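Local coordinates for N-acetyltransferase domain-containing protein (Xanthomonas campestris pv. campestris, PDB 2OZH) that probably transfers acyl groups, most likely from acetyl-CoA, as a putative member of the GNAT family of N-acetyltransferases, at residues T68-G73 with Q101-F106. Residues are numbered along the deposited sequence; the frame is centred on the assembly and turned at random. Where two conformers were deposited one is given.
With EDO (1,2-ethanediol), chain H.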
# COMPACT_ATOMS: atom_id res chain seq x y z
N THR A 68 3.41 -5.33 7.68
CA THR A 68 3.54 -6.37 6.67
C THR A 68 3.87 -5.87 5.26
O THR A 68 4.44 -6.61 4.49
CB THR A 68 2.29 -7.26 6.57
OG1 THR A 68 1.19 -6.54 5.98
CG2 THR A 68 1.92 -7.86 7.91
N PHE A 69 3.48 -4.63 4.93
CA PHE A 69 3.49 -4.15 3.56
C PHE A 69 3.77 -2.67 3.53
O PHE A 69 3.27 -1.92 4.38
CB PHE A 69 2.12 -4.37 2.90
CG PHE A 69 2.02 -3.77 1.53
CD1 PHE A 69 2.44 -4.45 0.40
CD2 PHE A 69 1.49 -2.48 1.36
CE1 PHE A 69 2.36 -3.85 -0.85
CE2 PHE A 69 1.41 -1.91 0.12
CZ PHE A 69 1.84 -2.60 -0.99
N ALA A 70 4.55 -2.24 2.54
CA ALA A 70 4.70 -0.81 2.24
C ALA A 70 4.80 -0.61 0.74
O ALA A 70 5.29 -1.47 0.03
CB ALA A 70 5.93 -0.22 2.91
N TYR A 71 4.39 0.59 0.32
CA TYR A 71 4.47 1.03 -1.06
C TYR A 71 5.14 2.40 -1.08
O TYR A 71 4.73 3.28 -0.33
CB TYR A 71 3.05 1.12 -1.68
CG TYR A 71 3.00 1.77 -3.04
CD1 TYR A 71 3.44 1.11 -4.18
CD2 TYR A 71 2.55 3.04 -3.16
CE1 TYR A 71 3.40 1.77 -5.43
CE2 TYR A 71 2.52 3.70 -4.39
CZ TYR A 71 2.93 3.05 -5.49
OH TYR A 71 2.90 3.75 -6.71
N LEU A 72 6.15 2.57 -1.91
CA LEU A 72 6.89 3.81 -2.08
C LEU A 72 6.43 4.51 -3.33
O LEU A 72 6.35 3.92 -4.38
CB LEU A 72 8.37 3.48 -2.21
CG LEU A 72 9.34 4.64 -2.42
CD1 LEU A 72 9.41 5.52 -1.17
CD2 LEU A 72 10.73 4.13 -2.84
N GLY A 73 6.24 5.82 -3.22
CA GLY A 73 5.98 6.65 -4.40
C GLY A 73 6.27 8.11 -4.14
O GLY A 73 6.74 8.51 -3.08
N GLN A 101 10.40 -1.73 9.34
CA GLN A 101 11.28 -2.87 9.47
C GLN A 101 10.51 -4.18 9.47
O GLN A 101 9.34 -4.21 9.84
CB GLN A 101 12.09 -2.78 10.77
CG GLN A 101 12.92 -1.52 10.91
CD GLN A 101 13.84 -1.31 9.74
OE1 GLN A 101 14.65 -2.19 9.42
NE2 GLN A 101 13.71 -0.18 9.05
N GLY A 102 11.16 -5.24 9.02
CA GLY A 102 10.54 -6.56 9.06
C GLY A 102 9.37 -6.78 8.14
O GLY A 102 8.57 -7.69 8.35
N LEU A 103 9.24 -5.96 7.09
CA LEU A 103 8.10 -6.08 6.23
C LEU A 103 8.25 -7.25 5.28
O LEU A 103 9.36 -7.50 4.78
CB LEU A 103 7.95 -4.79 5.40
CG LEU A 103 7.80 -3.48 6.15
CD1 LEU A 103 7.73 -2.32 5.18
CD2 LEU A 103 6.56 -3.48 7.04
N ARG A 104 7.16 -7.93 5.00
CA ARG A 104 7.14 -9.01 4.04
C ARG A 104 7.36 -8.50 2.63
O ARG A 104 8.07 -9.12 1.82
CB ARG A 104 5.80 -9.73 4.13
CG ARG A 104 5.82 -11.01 3.42
CD ARG A 104 4.84 -11.94 4.05
NE ARG A 104 4.79 -13.08 3.19
CZ ARG A 104 4.15 -13.06 2.02
NH1 ARG A 104 3.46 -11.98 1.65
NH2 ARG A 104 4.17 -14.12 1.26
N ARG A 105 6.72 -7.36 2.30
CA ARG A 105 6.79 -6.81 0.95
C ARG A 105 6.86 -5.30 0.98
O ARG A 105 6.03 -4.65 1.65
CB ARG A 105 5.57 -7.22 0.14
CG ARG A 105 5.79 -7.02 -1.38
CD ARG A 105 4.54 -7.17 -2.19
NE ARG A 105 3.82 -8.42 -2.00
CZ ARG A 105 3.67 -9.40 -2.89
NH1 ARG A 105 4.26 -9.43 -4.09
NH2 ARG A 105 2.88 -10.38 -2.54
N PHE A 106 7.81 -4.77 0.23
CA PHE A 106 7.94 -3.32 -0.00
C PHE A 106 7.92 -3.19 -1.52
O PHE A 106 8.79 -3.75 -2.20
CB PHE A 106 9.24 -2.80 0.60
CG PHE A 106 9.22 -1.35 1.00
CD1 PHE A 106 8.54 -0.39 0.28
CD2 PHE A 106 9.93 -0.97 2.13
CE1 PHE A 106 8.54 0.94 0.71
CE2 PHE A 106 9.95 0.33 2.56
CZ PHE A 106 9.28 1.30 1.83
C1 EDO H . 13.98 -4.84 7.04
O1 EDO H . 13.92 -5.22 8.43
C2 EDO H . 14.64 -5.95 6.25
O2 EDO H . 13.76 -6.61 5.33
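Ala70 and Phe106 pair in parallel beta register, and on their shared face of the sheet the methyl of Ala70 sits over the centre of the Phe106 ring, CB lying 3.6 Å from the centroid in a CH-pi contact. Phe106 CE1 also reaches Leu72 CB at 3.9 Å. Leu103 CD1 packs against Ala70 CB at 3.6 Å, while its other methyl, CD2, lies near the backbone N of Thr68. Helix 86-96 covers this face through Met91, Val94 and Met95, as the crossover of the beta-alpha-beta unit linking strands 69-77 and 105-109 in the GNAT fold. Backbone bonds join the two segments where the strands begin: Arg105 N donates to Thr68 O (3.2 Å), and Ala70 N to Arg105 O (3.0 Å). Arg104 N adds a weak bond, so that Thr68 O accepts from two successive backbone N-H groups. CA-H...O contacts run from Phe69 CA to Arg105 O and from Phe106 CA to Ala70 O. On the face carrying Phe69 and Arg105, Phe69 CD1 lies 4.2 Å from Arg105 CB; the guanidinium leads on to a salt bridge with Glu133 of the second subunit, and the Phe69 ring stacks on Tyr71 of that subunit.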